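Local coordinates for protein BAG family molecular chaperone regulator 1 (Arabidopsis thaliana, PDB 4HWC) that probably acts as a plant co-chaperone that binds the ATPase domain of HSP70/HSC70 chaperones through its three-helix BAG domain and regulates programmed cell death and stress responses, at residues 10-15 with 49-54; 15-20 with 72-77. All blocks are in the same frame, centred on the assembly; numbering follows the deposited sequence.

Contact 1 (10-15 with 49-54)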
ATOM      1  N   SER A  10      -5.572 -11.944  -3.879  1.00 38.97           N
ATOM      2  CA  SER A  10      -4.241 -12.137  -4.445  1.00 40.50           C
ATOM      3  C   SER A  10      -4.040 -11.128  -5.568  1.00 42.44           C
ATOM      4  O   SER A  10      -2.911 -10.809  -5.941  1.00 41.81           O
ATOM      5  CB  SER A  10      -4.085 -13.559  -4.995  1.00 44.24           C
ATOM      6  OG  SER A  10      -4.008 -14.511  -3.949  1.00 51.87           O
ATOM      7  N   ASP A  11      -5.155 -10.634  -6.101  1.00 38.53           N
ATOM      8  CA  ASP A  11      -5.137  -9.651  -7.174  1.00 46.25           C
ATOM      9  C   ASP A  11      -4.801  -8.268  -6.619  1.00 41.47           C
ATOM     10  O   ASP A  11      -3.976  -7.548  -7.180  1.00 37.46           O
ATOM     11  CB  ASP A  11      -6.495  -9.624  -7.874  1.00 44.99           C
ATOM     12  CG  ASP A  11      -6.669  -8.407  -8.756  1.00 50.70           C
ATOM     13  OD1 ASP A  11      -7.056  -7.342  -8.226  1.00 52.40           O
ATOM     14  OD2 ASP A  11      -6.410  -8.510  -9.974  1.00 58.83           O
ATOM     15  N   ILE A  12      -5.461  -7.899  -5.526  1.00 33.37           N
ATOM     16  CA  ILE A  12      -5.213  -6.620  -4.871  1.00 28.35           C
ATOM     17  C   ILE A  12      -3.775  -6.693  -4.384  1.00 24.64           C
ATOM     18  O   ILE A  12      -3.051  -5.695  -4.365  1.00 22.03           O
ATOM     19  CB  ILE A  12      -6.152  -6.422  -3.655  1.00 29.29           C
ATOM     20  CG1 ILE A  12      -7.572  -6.130  -4.142  1.00 30.35           C
ATOM     21  CG2 ILE A  12      -5.627  -5.310  -2.750  1.00 21.42           C
ATOM     22  CD1 ILE A  12      -8.587  -5.952  -3.034  1.00 26.02           C
ATOM     23  N   SER A  13      -3.374  -7.898  -3.999  1.00 22.70           N
ATOM     24  CA  SER A  13      -2.033  -8.150  -3.502  1.00 25.28           C
ATOM     25  C   SER A  13      -0.977  -7.796  -4.545  1.00 23.73           C
ATOM     26  O   SER A  13       0.083  -7.285  -4.208  1.00 17.91           O
ATOM     27  CB  SER A  13      -1.891  -9.619  -3.111  1.00 23.84           C
ATOM     28  OG  SER A  13      -0.596  -9.875  -2.610  1.00 29.88           O
ATOM     29  N   LEU A  14      -1.275  -8.075  -5.811  1.00 27.24           N
ATOM     30  CA  LEU A  14      -0.343  -7.776  -6.892  1.00 26.85           C
ATOM     31  C   LEU A  14      -0.175  -6.267  -7.045  1.00 22.20           C
ATOM     32  O   LEU A  14       0.924  -5.782  -7.301  1.00 22.25           O
ATOM     33  CB  LEU A  14      -0.841  -8.383  -8.205  1.00 32.71           C
ATOM     34  CG  LEU A  14      -0.956  -9.911  -8.245  1.00 36.27           C
ATOM     35  CD1 LEU A  14      -1.546 -10.345  -9.578  1.00 43.04           C
ATOM     36  CD2 LEU A  14       0.412 -10.536  -8.033  1.00 37.44           C
ATOM     37  N   GLU A  15      -1.269  -5.531  -6.883  1.00 23.52           N
ATOM     38  CA  GLU A  15      -1.222  -4.078  -6.987  1.00 24.59           C
ATOM     39  C   GLU A  15      -0.512  -3.499  -5.767  1.00 21.50           C
ATOM     40  O   GLU A  15       0.201  -2.497  -5.866  1.00 17.81           O
ATOM     41  CB  GLU A  15      -2.635  -3.507  -7.094  1.00 22.93           C
ATOM     42  CG  GLU A  15      -2.693  -1.992  -7.253  1.00 23.68           C
ATOM     43  CD  GLU A  15      -1.715  -1.460  -8.297  1.00 32.89           C
ATOM     44  OE1 GLU A  15      -1.325  -2.221  -9.211  1.00 31.46           O
ATOM     45  OE2 GLU A  15      -1.344  -0.268  -8.209  1.00 29.12           O
ATOM     46  N   MET A  49      -5.028   3.912  -0.578  1.00 13.56           N
ATOM     47  CA  MET A  49      -6.312   4.025   0.106  1.00 14.31           C
ATOM     48  C   MET A  49      -7.412   3.375  -0.719  1.00 20.14           C
ATOM     49  O   MET A  49      -8.373   2.828  -0.160  1.00 20.49           O
ATOM     50  CB  MET A  49      -6.651   5.488   0.387  1.00 18.55           C
ATOM     51  CG  MET A  49      -5.694   6.163   1.347  1.00 17.43           C
ATOM     52  SD  MET A  49      -5.577   5.295   2.930  1.00 21.33           S
ATOM     53  CE  MET A  49      -7.200   5.687   3.621  1.00 15.99           C
ATOM     54  N   ASN A  50      -7.275   3.431  -2.044  1.00 19.53           N
ATOM     55  CA  ASN A  50      -8.257   2.824  -2.935  1.00 23.99           C
ATOM     56  C   ASN A  50      -8.215   1.310  -2.794  1.00 25.01           C
ATOM     57  O   ASN A  50      -9.245   0.637  -2.893  1.00 24.75           O
ATOM     58  CB  ASN A  50      -8.003   3.216  -4.395  1.00 23.67           C
ATOM     59  CG  ASN A  50      -8.617   4.558  -4.754  1.00 28.53           C
ATOM     60  OD1 ASN A  50      -9.511   5.051  -4.057  1.00 32.04           O
ATOM     61  ND2 ASN A  50      -8.152   5.151  -5.854  1.00 25.07           N
ATOM     62  N   GLU A  51      -7.020   0.769  -2.571  1.00 15.95           N
ATOM     63  CA  GLU A  51      -6.884  -0.669  -2.382  1.00 19.06           C
ATOM     64  C   GLU A  51      -7.455  -1.036  -1.009  1.00 17.68           C
ATOM     65  O   GLU A  51      -8.006  -2.121  -0.827  1.00 18.64           O
ATOM     66  CB  GLU A  51      -5.413  -1.094  -2.476  1.00 17.64           C
ATOM     67  CG  GLU A  51      -4.788  -0.853  -3.846  1.00 16.15           C
ATOM     68  CD  GLU A  51      -5.553  -1.548  -4.970  1.00 24.40           C
ATOM     69  OE1 GLU A  51      -5.649  -2.799  -4.952  1.00 24.24           O
ATOM     70  OE2 GLU A  51      -6.061  -0.843  -5.870  1.00 24.20           O
ATOM     71  N   LEU A  52      -7.329  -0.128  -0.045  1.00 18.22           N
ATOM     72  CA  LEU A  52      -7.847  -0.377   1.298  1.00 18.69           C
ATOM     73  C   LEU A  52      -9.378  -0.440   1.221  1.00 22.42           C
ATOM     74  O   LEU A  52     -10.018  -1.250   1.899  1.00 17.84           O
ATOM     75  CB  LEU A  52      -7.412   0.740   2.245  1.00 17.25           C
ATOM     76  CG  LEU A  52      -7.524   0.461   3.743  1.00 18.30           C
ATOM     77  CD1 LEU A  52      -6.534  -0.633   4.133  1.00 18.59           C
ATOM     78  CD2 LEU A  52      -7.233   1.728   4.523  1.00 24.35           C
ATOM     79  N   ILE A  53      -9.957   0.426   0.392  1.00 19.24           N
ATOM     80  CA  ILE A  53     -11.402   0.449   0.203  1.00 19.23           C
ATOM     81  C   ILE A  53     -11.838  -0.866  -0.453  1.00 20.20           C
ATOM     82  O   ILE A  53     -12.815  -1.477  -0.027  1.00 27.02           O
ATOM     83  CB  ILE A  53     -11.833   1.652  -0.680  1.00 20.90           C
ATOM     84  CG1 ILE A  53     -11.508   2.967   0.036  1.00 21.39           C
ATOM     85  CG2 ILE A  53     -13.327   1.573  -0.986  1.00 24.18           C
ATOM     86  CD1 ILE A  53     -11.685   4.216  -0.837  1.00 20.08           C
ATOM     87  N   LYS A  54     -11.111  -1.307  -1.478  1.00 21.92           N
ATOM     88  CA  LYS A  54     -11.437  -2.558  -2.164  1.00 21.64           C
ATOM     89  C   LYS A  54     -11.396  -3.735  -1.189  1.00 28.20           C
ATOM     90  O   LYS A  54     -12.211  -4.652  -1.272  1.00 23.87           O
ATOM     91  CB  LYS A  54     -10.461  -2.825  -3.315  1.00 26.48           C
ATOM     92  CG  LYS A  54     -10.651  -1.937  -4.545  1.00 25.41           C
ATOM     93  CD  LYS A  54      -9.612  -2.267  -5.606  1.00 31.43           C
ATOM     94  CE  LYS A  54      -9.681  -1.304  -6.778  1.00 33.72           C
ATOM     95  NZ  LYS A  54      -9.420   0.098  -6.359  1.00 40.83           N
TER
HETATM   96  O   HOH W   1      -6.286  -4.046  -7.444  1.00 33.40           O

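Contact 2 (15-20 with 72-77)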
ATOM      1  N   GLU A  15      -1.269  -5.531  -6.883  1.00 23.52           N
ATOM      2  CA  GLU A  15      -1.222  -4.078  -6.987  1.00 24.59           C
ATOM      3  C   GLU A  15      -0.512  -3.499  -5.767  1.00 21.50           C
ATOM      4  O   GLU A  15       0.201  -2.497  -5.866  1.00 17.81           O
ATOM      5  CB  GLU A  15      -2.635  -3.507  -7.094  1.00 22.93           C
ATOM      6  CG  GLU A  15      -2.693  -1.992  -7.253  1.00 23.68           C
ATOM      7  CD  GLU A  15      -1.715  -1.460  -8.297  1.00 32.89           C
ATOM      8  OE1 GLU A  15      -1.325  -2.221  -9.211  1.00 31.46           O
ATOM      9  OE2 GLU A  15      -1.344  -0.268  -8.209  1.00 29.12           O
ATOM     10  N   VAL A  16      -0.713  -4.120  -4.612  1.00 18.41           N
ATOM     11  CA  VAL A  16      -0.043  -3.652  -3.409  1.00 15.79           C
ATOM     12  C   VAL A  16       1.458  -3.911  -3.573  1.00 15.03           C
ATOM     13  O   VAL A  16       2.277  -3.134  -3.084  1.00 12.80           O
ATOM     14  CB  VAL A  16      -0.584  -4.366  -2.149  1.00 19.20           C
ATOM     15  CG1 VAL A  16       0.243  -3.980  -0.923  1.00 14.89           C
ATOM     16  CG2 VAL A  16      -2.038  -3.962  -1.922  1.00 16.23           C
ATOM     17  N   ASP A  17       1.824  -4.997  -4.259  1.00 15.53           N
ATOM     18  CA  ASP A  17       3.243  -5.290  -4.486  1.00 17.36           C
ATOM     19  C   ASP A  17       3.872  -4.146  -5.280  1.00 18.93           C
ATOM     20  O   ASP A  17       4.976  -3.683  -4.971  1.00 18.37           O
ATOM     21  CB  ASP A  17       3.448  -6.575  -5.308  1.00 24.13           C
ATOM     22  CG  ASP A  17       3.026  -7.824  -4.571  1.00 30.62           C
ATOM     23  OD1 ASP A  17       3.050  -7.817  -3.325  1.00 26.63           O
ATOM     24  OD2 ASP A  17       2.688  -8.822  -5.247  1.00 32.43           O
ATOM     25  N   ARG A  18       3.165  -3.708  -6.314  1.00 19.10           N
ATOM     26  CA  ARG A  18       3.659  -2.641  -7.169  1.00 19.86           C
ATOM     27  C   ARG A  18       3.709  -1.316  -6.427  1.00 17.23           C
ATOM     28  O   ARG A  18       4.665  -0.564  -6.576  1.00 14.24           O
ATOM     29  CB  ARG A  18       2.784  -2.503  -8.413  1.00 21.82           C
ATOM     30  CG  ARG A  18       3.421  -1.672  -9.526  1.00 29.12           C
ATOM     31  CD  ARG A  18       2.436  -1.426 -10.651  1.00 27.98           C
ATOM     32  NE  ARG A  18       1.341  -0.568 -10.210  1.00 23.92           N
ATOM     33  CZ  ARG A  18       1.421   0.754 -10.109  1.00 32.79           C
ATOM     34  NH1 ARG A  18       2.549   1.381 -10.424  1.00 31.29           N
ATOM     35  NH2 ARG A  18       0.376   1.450  -9.686  1.00 29.08           N
ATOM     36  N   LEU A  19       2.678  -1.022  -5.637  1.00 15.02           N
ATOM     37  CA  LEU A  19       2.661   0.231  -4.889  1.00 14.47           C
ATOM     38  C   LEU A  19       3.765   0.203  -3.839  1.00 12.26           C
ATOM     39  O   LEU A  19       4.326   1.236  -3.505  1.00 12.32           O
ATOM     40  CB  LEU A  19       1.293   0.455  -4.225  1.00 11.52           C
ATOM     41  CG  LEU A  19       0.136   0.661  -5.215  1.00 16.11           C
ATOM     42  CD1 LEU A  19      -1.182   0.781  -4.470  1.00 19.03           C
ATOM     43  CD2 LEU A  19       0.395   1.914  -6.041  1.00 19.05           C
ATOM     44  N   GLY A  20       4.071  -0.985  -3.331  1.00 16.74           N
ATOM     45  CA  GLY A  20       5.124  -1.129  -2.340  1.00 16.93           C
ATOM     46  C   GLY A  20       6.469  -0.851  -2.987  1.00 16.66           C
ATOM     47  O   GLY A  20       7.399  -0.362  -2.342  1.00 16.35           O
ATOM     48  N   VAL A  72      -4.583  -5.944   4.314  1.00 11.34           N
ATOM     49  CA  VAL A  72      -4.982  -4.689   4.930  1.00 10.91           C
ATOM     50  C   VAL A  72      -3.803  -4.143   5.734  1.00 11.53           C
ATOM     51  O   VAL A  72      -3.508  -2.949   5.698  1.00 10.93           O
ATOM     52  CB  VAL A  72      -6.183  -4.890   5.874  1.00 11.60           C
ATOM     53  CG1 VAL A  72      -6.397  -3.644   6.710  1.00 13.32           C
ATOM     54  CG2 VAL A  72      -7.444  -5.201   5.059  1.00 14.95           C
ATOM     55  N   LYS A  73      -3.133  -5.031   6.458  1.00  9.74           N
ATOM     56  CA  LYS A  73      -1.987  -4.639   7.278  1.00 11.90           C
ATOM     57  C   LYS A  73      -0.850  -4.110   6.416  1.00 12.32           C
ATOM     58  O   LYS A  73      -0.169  -3.155   6.796  1.00 12.15           O
ATOM     59  CB  LYS A  73      -1.498  -5.831   8.103  1.00 11.96           C
ATOM     60  CG  LYS A  73      -0.327  -5.512   9.031  1.00 14.48           C
ATOM     61  CD  LYS A  73      -0.713  -4.457  10.059  1.00 17.79           C
ATOM     62  CE  LYS A  73       0.423  -4.227  11.057  1.00 21.23           C
ATOM     63  NZ  LYS A  73       0.034  -3.227  12.078  1.00 24.73           N
ATOM     64  N   ARG A  74      -0.641  -4.736   5.261  1.00 10.80           N
ATOM     65  CA  ARG A  74       0.418  -4.300   4.353  1.00 12.78           C
ATOM     66  C   ARG A  74       0.180  -2.859   3.934  1.00 10.78           C
ATOM     67  O   ARG A  74       1.096  -2.049   3.952  1.00 10.45           O
ATOM     68  CB  ARG A  74       0.458  -5.168   3.092  1.00 16.12           C
ATOM     69  CG  ARG A  74       1.225  -6.459   3.231  1.00 23.06           C
ATOM     70  CD  ARG A  74       2.113  -6.659   2.011  1.00 24.55           C
ATOM     71  NE  ARG A  74       1.340  -6.968   0.823  1.00 29.92           N
ATOM     72  CZ  ARG A  74       1.817  -6.941  -0.416  1.00 23.83           C
ATOM     73  NH1 ARG A  74       1.021  -7.250  -1.421  1.00 25.96           N
ATOM     74  NH2 ARG A  74       3.074  -6.587  -0.654  1.00 25.46           N
ATOM     75  N   VAL A  75      -1.056  -2.554   3.541  1.00 11.50           N
ATOM     76  CA  VAL A  75      -1.420  -1.211   3.105  1.00 11.38           C
ATOM     77  C   VAL A  75      -1.279  -0.183   4.222  1.00 12.47           C
ATOM     78  O   VAL A  75      -0.765   0.917   4.003  1.00 11.46           O
ATOM     79  CB  VAL A  75      -2.870  -1.172   2.567  1.00 13.50           C
ATOM     80  CG1 VAL A  75      -3.270   0.269   2.253  1.00 13.42           C
ATOM     81  CG2 VAL A  75      -2.975  -2.017   1.306  1.00 16.10           C
ATOM     82  N   GLN A  76      -1.746  -0.537   5.417  1.00 12.11           N
ATOM     83  CA  GLN A  76      -1.632   0.357   6.557  1.00 12.53           C
ATOM     84  C   GLN A  76      -0.158   0.684   6.815  1.00 10.68           C
ATOM     85  O   GLN A  76       0.193   1.833   7.093  1.00 14.22           O
ATOM     86  CB  GLN A  76      -2.264  -0.286   7.801  1.00 12.89           C
ATOM     87  CG  GLN A  76      -3.792  -0.341   7.746  1.00 18.06           C
ATOM     88  CD  GLN A  76      -4.410  -1.155   8.871  1.00 22.13           C
ATOM     89  OE1 GLN A  76      -5.623  -1.108   9.092  1.00 25.68           O
ATOM     90  NE2 GLN A  76      -3.585  -1.914   9.576  1.00 22.90           N
ATOM     91  N   ASN A  77       0.704  -0.324   6.702  1.00 15.96           N
ATOM     92  CA  ASN A  77       2.130  -0.128   6.928  1.00 15.15           C
ATOM     93  C   ASN A  77       2.730   0.803   5.884  1.00 16.12           C
ATOM     94  O   ASN A  77       3.523   1.673   6.222  1.00 14.71           O
ATOM     95  CB  ASN A  77       2.889  -1.467   6.895  1.00 15.11           C
ATOM     96  CG  ASN A  77       2.663  -2.305   8.139  1.00 18.10           C
ATOM     97  OD1 ASN A  77       2.108  -1.835   9.127  1.00 17.68           O
ATOM     98  ND2 ASN A  77       3.108  -3.556   8.095  1.00 20.82           N
TER

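Contact 1 (10-15 with 49-54)
With chi1 at -73°, Ile12 sets CG2 anti to its backbone N, while Glu51, bent at chi2 (-57°), folds its carboxylate back against that methyl. The two side chains run past one another in opposite senses, and Glu51 OE1 lies 3.3 Å from Ile12 CG2, an oxygen against a methyl group. The other branch of Ile12 is extended, and its CD1 rests 3.7 Å from Lys54 CB, three residues after Glu51 on the same helix. Glu15 comes across Glu51 at about a right angle, bringing Glu15 CG within 3.7 Å of Glu51 CD.

These residues join helix 5-31 to helix 38-55, neighbouring antiparallel members of the three-helix bundle that makes up the BAG domain. The local axes stand 10.7 Å apart at an angle of 173°, and the CA atoms of Ile12 and Glu51 pair most closely across them.

No direct hydrogen bond links the segments; a water does so instead, donating to Glu51 OE1 over 2.9 Å and, weakly, to Asp11 OD1. On the other oxygen, Lys54 NZ forms a long salt bridge to Glu51 OE2 at 3.5 Å, which would partly offset the negative charge. The carboxylates of Glu15 and Glu51 point to different partners: Glu15 is paired with Arg18 on its own helix, and its OE2 stays 5.3 Å from Glu51 OE2.

Contact 2 (15-20 with 72-77)
Arg74 reaches from helix 62-88 to helix 5-31 and holds a single carboxylate oxygen, Asp17 OD1, with both terminal nitrogens. This salt bridge joins the first and third helices of the BAG-domain bundle, whose segments run nearly parallel here: their axes approach to 10.8 Å and cross at 19°.

The grip is end-on. NH1 of Arg74 lies 2.8 Å from Asp17 OD1 and NH2 of Arg74 lies 2.9 Å from the same oxygen, which therefore accepts two bonds. Neither is straight: both N-H...O angles are well short of linear. Arg74 NH2 meets the oxygen nearly along its C-O direction, whereas Arg74 NH1 comes from above the carboxylate plane, the two flat groups being turned 55° apart. Bends at chi2 and chi3 carry the guanidinium to this acceptor, and NH1 gives a further weak hydrogen bond to the backbone O of Ser13.

A second ion pair lies within helix 5-31. Arg18 takes Glu15 side-on: Arg18 NE donates to Glu15 OE1 over a longer 3.3 Å, but almost straight (171°) and close to the guanidinium plane, while Arg18 NH2 uses the syn lone pair of Glu15 OE2 at 2.8 Å. Both Glu15 oxygens are thus satisfied by one arginine.

Apolar atoms complete the contact. Val16 CG2 touches Val75 CG2 at 3.9 Å, and Leu52 of helix 38-55 also packs on Val75. The other Val16 methyl, CG1, sits over the centre of one Arg74 guanidinium face, 3.4 Å from Arg74 CZ.

How the contacts relate
Contacts 1 and 2 are two interfaces of one three-helix bundle, with centres about 7 Å apart, and both use helix 5-31. That helix meets helix 38-55 antiparallel in contact 1 and helix 62-88 nearly parallel in contact 2. Glu15 belongs to both segments on helix 5-31, so one residue spans the two interfaces. Atoms of the two contacts also meet directly: Arg74 NH1 of contact 2 lies 2.9 Å from Ser13 O of contact 1, a weak hydrogen bond; Leu52 CD1 lies 3.9 Å from Val75 CG1 and 4.0 Å from Val72 CG1, bringing helix 38-55 against helix 62-88; and Glu51 CG lies 4.0 Å from Leu19 CD1. All three helix pairings are therefore represented around these segments.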